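Local coordinates for protein lipase aflb (Neosartorya fumigata, PDB 6IDY) that probably hydrolyses ester bonds of lipids as a fungal lipase with an alpha/beta-hydrolase core and a bound calcium ion, at residues N208-A213 against L237-A242; W241-W246 against A436-H440. All coordinates share one frame. Residue numbers count along the deposited sequence, not the author numbering.

Interaction 1 of 2, residues N208-A213 against L237-A242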
ATOM      1  N   ASN A 208      -3.828  -6.648  11.388  1.00 20.22           N
ATOM      2  CA  ASN A 208      -4.143  -5.819  10.215  1.00 20.44           C
ATOM      3  C   ASN A 208      -4.959  -6.589   9.187  1.00 22.53           C
ATOM      4  O   ASN A 208      -5.904  -6.041   8.627  1.00 20.63           O
ATOM      5  CB  ASN A 208      -2.861  -5.254   9.572  1.00 18.88           C
ATOM      6  CG  ASN A 208      -2.054  -4.371  10.493  1.00 29.57           C
ATOM      7  OD1 ASN A 208      -2.552  -3.861  11.499  1.00 22.02           O
ATOM      8  ND2 ASN A 208      -0.781  -4.173  10.170  1.00 23.30           N
ATOM      9  N   SER A 209      -4.600  -7.872   8.973  1.00 19.28           N
ATOM     10  CA  SER A 209      -5.244  -8.796   8.039  1.00 19.36           C
ATOM     11  C   SER A 209      -6.729  -9.031   8.332  1.00 23.77           C
ATOM     12  O   SER A 209      -7.491  -9.265   7.397  1.00 25.34           O
ATOM     13  CB  SER A 209      -4.504 -10.126   8.029  1.00 21.13           C
ATOM     14  OG  SER A 209      -3.147  -9.910   7.682  1.00 26.52           O
ATOM     15  N   GLU A 210      -7.133  -8.982   9.617  1.00 19.18           N
ATOM     16  CA  GLU A 210      -8.520  -9.171  10.057  1.00 19.31           C
ATOM     17  C   GLU A 210      -9.423  -8.110   9.446  1.00 24.21           C
ATOM     18  O   GLU A 210     -10.560  -8.409   9.075  1.00 24.50           O
ATOM     19  CB  GLU A 210      -8.624  -9.114  11.584  1.00 20.82           C
ATOM     20  CG  GLU A 210      -8.004 -10.315  12.271  1.00 25.48           C
ATOM     21  CD  GLU A 210      -8.388 -10.468  13.725  1.00 33.02           C
ATOM     22  OE1 GLU A 210      -9.494 -10.025  14.109  1.00 27.24           O
ATOM     23  OE2 GLU A 210      -7.585 -11.048  14.485  1.00 28.45           O
ATOM     24  N   TYR A 211      -8.903  -6.871   9.330  1.00 20.16           N
ATOM     25  CA  TYR A 211      -9.621  -5.756   8.731  1.00 20.70           C
ATOM     26  C   TYR A 211      -9.880  -6.005   7.252  1.00 23.11           C
ATOM     27  O   TYR A 211     -10.945  -5.650   6.773  1.00 22.19           O
ATOM     28  CB  TYR A 211      -8.878  -4.433   8.967  1.00 21.95           C
ATOM     29  CG  TYR A 211      -8.869  -4.025  10.424  1.00 23.79           C
ATOM     30  CD1 TYR A 211      -9.894  -3.252  10.958  1.00 26.19           C
ATOM     31  CD2 TYR A 211      -7.855  -4.447  11.280  1.00 24.28           C
ATOM     32  CE1 TYR A 211      -9.907  -2.894  12.305  1.00 26.25           C
ATOM     33  CE2 TYR A 211      -7.860  -4.103  12.631  1.00 25.38           C
ATOM     34  CZ  TYR A 211      -8.882  -3.317  13.136  1.00 31.41           C
ATOM     35  OH  TYR A 211      -8.874  -2.940  14.453  1.00 33.10           O
ATOM     36  N   VAL A 212      -8.922  -6.647   6.547  1.00 19.73           N
ATOM     37  CA  VAL A 212      -9.048  -7.005   5.132  1.00 19.61           C
ATOM     38  C   VAL A 212     -10.080  -8.130   4.985  1.00 22.97           C
ATOM     39  O   VAL A 212     -10.978  -8.010   4.154  1.00 23.19           O
ATOM     40  CB  VAL A 212      -7.695  -7.365   4.453  1.00 22.26           C
ATOM     41  CG1 VAL A 212      -7.903  -7.765   2.991  1.00 21.93           C
ATOM     42  CG2 VAL A 212      -6.710  -6.214   4.549  1.00 21.62           C
ATOM     43  N   ALA A 213      -9.950  -9.210   5.789  1.00 19.21           N
ATOM     44  CA  ALA A 213     -10.876 -10.356   5.772  1.00 19.51           C
ATOM     45  C   ALA A 213     -12.302  -9.891   6.036  1.00 24.58           C
ATOM     46  O   ALA A 213     -13.205 -10.256   5.280  1.00 24.40           O
ATOM     47  CB  ALA A 213     -10.464 -11.393   6.809  1.00 20.31           C
ATOM     48  N   LEU A 237       0.481  -8.269   1.856  1.00 18.18           N
ATOM     49  CA  LEU A 237       0.653  -9.241   2.939  1.00 17.99           C
ATOM     50  C   LEU A 237      -0.642  -9.393   3.731  1.00 22.17           C
ATOM     51  O   LEU A 237      -1.027 -10.515   4.047  1.00 22.01           O
ATOM     52  CB  LEU A 237       1.809  -8.848   3.885  1.00 17.15           C
ATOM     53  CG  LEU A 237       3.224  -9.048   3.352  1.00 19.84           C
ATOM     54  CD1 LEU A 237       4.240  -8.399   4.280  1.00 18.52           C
ATOM     55  CD2 LEU A 237       3.549 -10.528   3.203  1.00 19.14           C
ATOM     56  N   ASP A 238      -1.323  -8.266   4.022  1.00 17.98           N
ATOM     57  CA  ASP A 238      -2.586  -8.262   4.766  1.00 17.99           C
ATOM     58  C   ASP A 238      -3.663  -9.043   4.017  1.00 23.02           C
ATOM     59  O   ASP A 238      -4.423  -9.783   4.641  1.00 22.93           O
ATOM     60  CB  ASP A 238      -3.076  -6.821   5.009  1.00 19.05           C
ATOM     61  CG  ASP A 238      -2.111  -5.918   5.756  1.00 24.94           C
ATOM     62  OD1 ASP A 238      -1.192  -6.442   6.416  1.00 24.93           O
ATOM     63  OD2 ASP A 238      -2.288  -4.690   5.692  1.00 24.70           O
ATOM     64  N   THR A 239      -3.716  -8.880   2.675  1.00 19.29           N
ATOM     65  CA  THR A 239      -4.690  -9.551   1.821  1.00 18.76           C
ATOM     66  C   THR A 239      -4.396 -11.037   1.711  1.00 21.56           C
ATOM     67  O   THR A 239      -5.312 -11.838   1.868  1.00 21.54           O
ATOM     68  CB  THR A 239      -4.809  -8.852   0.462  1.00 22.77           C
ATOM     69  OG1 THR A 239      -5.000  -7.456   0.676  1.00 21.06           O
ATOM     70  CG2 THR A 239      -5.958  -9.423  -0.401  1.00 19.14           C
ATOM     71  N   GLN A 240      -3.129 -11.400   1.436  1.00 18.23           N
ATOM     72  CA  GLN A 240      -2.698 -12.796   1.320  1.00 18.21           C
ATOM     73  C   GLN A 240      -2.970 -13.572   2.611  1.00 22.35           C
ATOM     74  O   GLN A 240      -3.444 -14.708   2.539  1.00 22.40           O
ATOM     75  CB  GLN A 240      -1.210 -12.879   0.919  1.00 18.92           C
ATOM     76  CG  GLN A 240      -0.747 -14.286   0.526  1.00 20.76           C
ATOM     77  CD  GLN A 240      -1.241 -14.793  -0.815  1.00 30.56           C
ATOM     78  OE1 GLN A 240      -2.106 -14.195  -1.486  1.00 23.52           O
ATOM     79  NE2 GLN A 240      -0.697 -15.935  -1.231  1.00 18.17           N
ATOM     80  N   TRP A 241      -2.683 -12.957   3.781  1.00 19.05           N
ATOM     81  CA  TRP A 241      -2.952 -13.570   5.089  1.00 19.51           C
ATOM     82  C   TRP A 241      -4.471 -13.744   5.277  1.00 21.52           C
ATOM     83  O   TRP A 241      -4.904 -14.815   5.686  1.00 21.74           O
ATOM     84  CB  TRP A 241      -2.324 -12.743   6.239  1.00 18.12           C
ATOM     85  CG  TRP A 241      -2.419 -13.390   7.595  1.00 19.35           C
ATOM     86  CD1 TRP A 241      -3.486 -13.362   8.447  1.00 22.49           C
ATOM     87  CD2 TRP A 241      -1.389 -14.132   8.269  1.00 19.17           C
ATOM     88  NE1 TRP A 241      -3.191 -14.047   9.604  1.00 22.28           N
ATOM     89  CE2 TRP A 241      -1.903 -14.515   9.531  1.00 23.44           C
ATOM     90  CE3 TRP A 241      -0.082 -14.531   7.920  1.00 19.95           C
ATOM     91  CZ2 TRP A 241      -1.162 -15.282  10.442  1.00 22.59           C
ATOM     92  CZ3 TRP A 241       0.667 -15.257   8.840  1.00 21.20           C
ATOM     93  CH2 TRP A 241       0.133 -15.616  10.086  1.00 22.24           C
ATOM     94  N   ALA A 242      -5.273 -12.715   4.930  1.00 18.31           N
ATOM     95  CA  ALA A 242      -6.744 -12.771   5.018  1.00 18.42           C
ATOM     96  C   ALA A 242      -7.299 -13.895   4.127  1.00 21.70           C
ATOM     97  O   ALA A 242      -8.128 -14.679   4.580  1.00 21.71           O
ATOM     98  CB  ALA A 242      -7.353 -11.427   4.617  1.00 19.12           C
TER
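Two helical turns cross at 68° (signed angle -68°), their axes only 7.9 Å apart at the closest point, and Asp238 and Ala242, one turn apart, provide most of the second helix's side. Leu237 barely takes part; its side chain goes to helix 293-299. Asp238 sits where the backbones come closest, its CA 4.3 Å from the CA of Ser209. Here Val212 CG2 rests 3.7 Å from Asp238 CB, while Asp238 OD1 lies 3.8 Å from Asn208 CB. Thr239 adds its OG1, 3.7 Å from Val212 CG1, although that hydroxyl is hydrogen-bonded back to Gly235 O within its own helix. Trp241 follows one turn on from Asp238: its CB is 3.3 Å from Ser209 OG and the indole passes Ser209, with Trp241 CD1 3.4 Å from Ser209 CB, before stacking on Phe294. Ala242 closes the series by pointing its methyl at the partner helix, with Ala242 CB 3.5 Å from Ser209 O and 3.8 Å from Ala213 CB. In an alpha/beta hydrolase these are the helices before and after strand 227-232, the second being the one that leaves the presumed nucleophile elbow. Ser209 OG is satisfied locally by Val205 O, and Asn208 ND2 bonds to Gln234 OE1, just ahead of helix 235-245. The join is van der Waals packing of Ser209, Val212 and Ala213 on Asp238, Trp241 and Ala242, without polar bonds between the segments.

Interaction 2 of 2, residues W241-W246 against A436-H440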
ATOM      1  N   TRP A 241      -2.683 -12.957   3.781  1.00 19.05           N
ATOM      2  CA  TRP A 241      -2.952 -13.570   5.089  1.00 19.51           C
ATOM      3  C   TRP A 241      -4.471 -13.744   5.277  1.00 21.52           C
ATOM      4  O   TRP A 241      -4.904 -14.815   5.686  1.00 21.74           O
ATOM      5  CB  TRP A 241      -2.324 -12.743   6.239  1.00 18.12           C
ATOM      6  CG  TRP A 241      -2.419 -13.390   7.595  1.00 19.35           C
ATOM      7  CD1 TRP A 241      -3.486 -13.362   8.447  1.00 22.49           C
ATOM      8  CD2 TRP A 241      -1.389 -14.132   8.269  1.00 19.17           C
ATOM      9  NE1 TRP A 241      -3.191 -14.047   9.604  1.00 22.28           N
ATOM     10  CE2 TRP A 241      -1.903 -14.515   9.531  1.00 23.44           C
ATOM     11  CE3 TRP A 241      -0.082 -14.531   7.920  1.00 19.95           C
ATOM     12  CZ2 TRP A 241      -1.162 -15.282  10.442  1.00 22.59           C
ATOM     13  CZ3 TRP A 241       0.667 -15.257   8.840  1.00 21.20           C
ATOM     14  CH2 TRP A 241       0.133 -15.616  10.086  1.00 22.24           C
ATOM     15  N   ALA A 242      -5.273 -12.715   4.930  1.00 18.31           N
ATOM     16  CA  ALA A 242      -6.744 -12.771   5.018  1.00 18.42           C
ATOM     17  C   ALA A 242      -7.299 -13.895   4.127  1.00 21.70           C
ATOM     18  O   ALA A 242      -8.128 -14.679   4.580  1.00 21.71           O
ATOM     19  CB  ALA A 242      -7.353 -11.427   4.617  1.00 19.12           C
ATOM     20  N   LEU A 243      -6.789 -14.005   2.888  1.00 17.48           N
ATOM     21  CA  LEU A 243      -7.212 -15.043   1.946  1.00 17.43           C
ATOM     22  C   LEU A 243      -6.856 -16.449   2.450  1.00 22.63           C
ATOM     23  O   LEU A 243      -7.680 -17.360   2.371  1.00 22.54           O
ATOM     24  CB  LEU A 243      -6.630 -14.788   0.545  1.00 16.49           C
ATOM     25  CG  LEU A 243      -7.163 -13.562  -0.207  1.00 19.78           C
ATOM     26  CD1 LEU A 243      -6.283 -13.250  -1.413  1.00 18.78           C
ATOM     27  CD2 LEU A 243      -8.641 -13.751  -0.629  1.00 19.91           C
ATOM     28  N   LYS A 244      -5.652 -16.609   3.001  1.00 19.64           N
ATOM     29  CA  LYS A 244      -5.187 -17.890   3.531  1.00 19.55           C
ATOM     30  C   LYS A 244      -6.016 -18.361   4.741  1.00 24.13           C
ATOM     31  O   LYS A 244      -6.564 -19.464   4.720  1.00 23.39           O
ATOM     32  CB  LYS A 244      -3.690 -17.802   3.903  1.00 20.20           C
ATOM     33  CG  LYS A 244      -3.155 -19.050   4.619  1.00 22.84           C
ATOM     34  CD  LYS A 244      -1.630 -19.098   4.639  1.00 22.40           C
ATOM     35  CE  LYS A 244      -1.146 -20.437   5.127  1.00 21.79           C
ATOM     36  NZ  LYS A 244       0.268 -20.365   5.568  1.00 19.39           N
ATOM     37  N   TYR A 245      -6.086 -17.529   5.792  1.00 21.00           N
ATOM     38  CA  TYR A 245      -6.714 -17.908   7.051  1.00 20.61           C
ATOM     39  C   TYR A 245      -8.218 -17.641   7.136  1.00 24.42           C
ATOM     40  O   TYR A 245      -8.847 -18.132   8.068  1.00 24.08           O
ATOM     41  CB  TYR A 245      -5.949 -17.291   8.220  1.00 21.15           C
ATOM     42  CG  TYR A 245      -4.532 -17.825   8.271  1.00 22.05           C
ATOM     43  CD1 TYR A 245      -4.279 -19.150   8.622  1.00 23.94           C
ATOM     44  CD2 TYR A 245      -3.458 -17.043   7.862  1.00 22.27           C
ATOM     45  CE1 TYR A 245      -2.982 -19.660   8.633  1.00 24.63           C
ATOM     46  CE2 TYR A 245      -2.156 -17.540   7.874  1.00 22.86           C
ATOM     47  CZ  TYR A 245      -1.923 -18.851   8.256  1.00 26.71           C
ATOM     48  OH  TYR A 245      -0.642 -19.342   8.265  1.00 23.30           O
ATOM     49  N   TRP A 246      -8.814 -16.931   6.169  1.00 21.95           N
ATOM     50  CA  TRP A 246     -10.278 -16.777   6.147  1.00 22.76           C
ATOM     51  C   TRP A 246     -10.684 -17.300   4.770  1.00 25.48           C
ATOM     52  O   TRP A 246     -10.925 -16.486   3.873  1.00 25.03           O
ATOM     53  CB  TRP A 246     -10.732 -15.315   6.370  1.00 21.70           C
ATOM     54  CG  TRP A 246     -10.778 -14.872   7.804  1.00 22.99           C
ATOM     55  CD1 TRP A 246     -11.893 -14.685   8.569  1.00 26.38           C
ATOM     56  CD2 TRP A 246      -9.661 -14.476   8.616  1.00 22.43           C
ATOM     57  NE1 TRP A 246     -11.539 -14.225   9.819  1.00 25.69           N
ATOM     58  CE2 TRP A 246     -10.174 -14.086   9.874  1.00 26.36           C
ATOM     59  CE3 TRP A 246      -8.270 -14.432   8.409  1.00 23.30           C
ATOM     60  CZ2 TRP A 246      -9.347 -13.655  10.918  1.00 25.55           C
ATOM     61  CZ3 TRP A 246      -7.450 -14.018   9.450  1.00 24.63           C
ATOM     62  CH2 TRP A 246      -7.989 -13.630  10.685  1.00 25.39           C
ATOM     63  N   ALA A 436      -0.084 -16.085  15.776  1.00 25.17           N
ATOM     64  CA  ALA A 436      -1.457 -16.359  16.198  1.00 25.63           C
ATOM     65  C   ALA A 436      -1.696 -17.872  16.229  1.00 30.46           C
ATOM     66  O   ALA A 436      -1.182 -18.594  15.369  1.00 29.13           O
ATOM     67  CB  ALA A 436      -2.426 -15.700  15.234  1.00 26.15           C
ATOM     68  N   SER A 437      -2.436 -18.345  17.244  1.00 29.08           N
ATOM     69  CA  SER A 437      -2.752 -19.763  17.482  1.00 29.77           C
ATOM     70  C   SER A 437      -3.324 -20.497  16.276  1.00 32.34           C
ATOM     71  O   SER A 437      -2.916 -21.632  16.019  1.00 32.23           O
ATOM     72  CB  SER A 437      -3.673 -19.911  18.686  1.00 35.42           C
ATOM     73  OG  SER A 437      -2.990 -19.473  19.849  1.00 50.84           O
ATOM     74  N   TYR A 438      -4.215 -19.840  15.506  1.00 28.26           N
ATOM     75  CA  TYR A 438      -4.830 -20.422  14.306  1.00 27.67           C
ATOM     76  C   TYR A 438      -3.830 -20.672  13.156  1.00 34.34           C
ATOM     77  O   TYR A 438      -4.131 -21.442  12.240  1.00 34.59           O
ATOM     78  CB  TYR A 438      -6.013 -19.564  13.823  1.00 27.18           C
ATOM     79  CG  TYR A 438      -5.640 -18.165  13.369  1.00 26.15           C
ATOM     80  CD1 TYR A 438      -5.012 -17.951  12.145  1.00 26.35           C
ATOM     81  CD2 TYR A 438      -6.011 -17.047  14.115  1.00 26.07           C
ATOM     82  CE1 TYR A 438      -4.688 -16.669  11.711  1.00 24.54           C
ATOM     83  CE2 TYR A 438      -5.718 -15.756  13.675  1.00 25.73           C
ATOM     84  CZ  TYR A 438      -5.049 -15.574  12.475  1.00 28.39           C
ATOM     85  OH  TYR A 438      -4.727 -14.317  12.028  1.00 25.60           O
ATOM     86  N   ALA A 439      -2.673 -19.987  13.179  1.00 31.95           N
ATOM     87  CA  ALA A 439      -1.649 -20.106  12.139  1.00 32.34           C
ATOM     88  C   ALA A 439      -0.484 -21.032  12.549  1.00 40.13           C
ATOM     89  O   ALA A 439       0.393 -21.306  11.727  1.00 39.56           O
ATOM     90  CB  ALA A 439      -1.129 -18.722  11.772  1.00 32.05           C
ATOM     91  N   HIS A 440      -0.511 -21.527  13.815  1.00 39.54           N
ATOM     92  CA  HIS A 440       0.451 -22.404  14.521  1.00 82.72           C
ATOM     93  C   HIS A 440       1.423 -21.582  15.362  1.00 99.64           C
ATOM     94  O   HIS A 440       1.166 -21.335  16.537  1.00 57.94           O
ATOM     95  CB  HIS A 440       1.221 -23.376  13.600  1.00 83.71           C
ATOM     96  CG  HIS A 440       0.445 -24.586  13.178  1.00 87.72           C
ATOM     97  ND1 HIS A 440      -0.112 -24.681  11.914  1.00 89.26           N
ATOM     98  CD2 HIS A 440       0.199 -25.735  13.851  1.00 90.28           C
ATOM     99  CE1 HIS A 440      -0.692 -25.869  11.865  1.00 89.19           C
ATOM    100  NE2 HIS A 440      -0.532 -26.539  13.006  1.00 90.17           N
TER
HETATM  101  O   HOH W   1      -0.333 -21.857   9.201  1.00 27.49           O
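An indole N-H bonded to a phenol, close to the very end of the chain, sets this contact apart: Trp241 NE1 donates to Tyr438 OH at 2.9 Å with a nearly straight 169° angle. The hydroxyl meets the rim of the indole near its plane, and the two rings lie rim to rim. Tyr438 is the hub of an aromatic cluster with Trp241, Tyr245 and Trp246. Its CE1 lies over one face of the Tyr245 ring, 3.6 Å from Tyr245 CG, although the ring planes are inclined at 57°; its OH also lies 3.6 Å from Trp246 CH2. Ala439 fills the neighbouring space with a methyl, Ala439 CB being 3.7 Å from Trp241 CZ2 and 3.6 Å from Tyr245 OH. That tyrosine hydroxyl receives a hydrogen bond from Lys244 NZ (3.0 Å to Tyr245 OH), a lysine also bonded to Leu298 O and Gly300 O. A water 2.7 Å from Tyr245 OH donates to Ala439 O, likewise at 2.7 Å, linking the helix to the short 3-10 turn 437-439. The C-terminal tail is thus docked on the last turn of helix 235-245, where Trp246 leaves helical geometry. Helix 205-223 borders the site through Gln206, which accepts a bond from Ala436 N, and helix 293-299 supplies Thr297 against Trp241, Tyr245 and Ala439.

In the fold
Both contacts use helix 235-245 and share Trp241, which packs on Ser209 in interaction 1 and donates through its indole nitrogen in interaction 2. Interaction 1 is wholly buried, about 12 Å from the centre of the chain to its own centre; interaction 2 lies farther out, at about 20 Å, and mixes buried with partly exposed residues. The inner contact joins two helices of the alpha/beta core through tight packing without a direct hydrogen bond between the segments, whereas the outer one holds the irregular C-terminal tail with large rings, a direct hydrogen bond and a water. They meet at Trp246, whose CG is 3.6 Å from Ala213 CB.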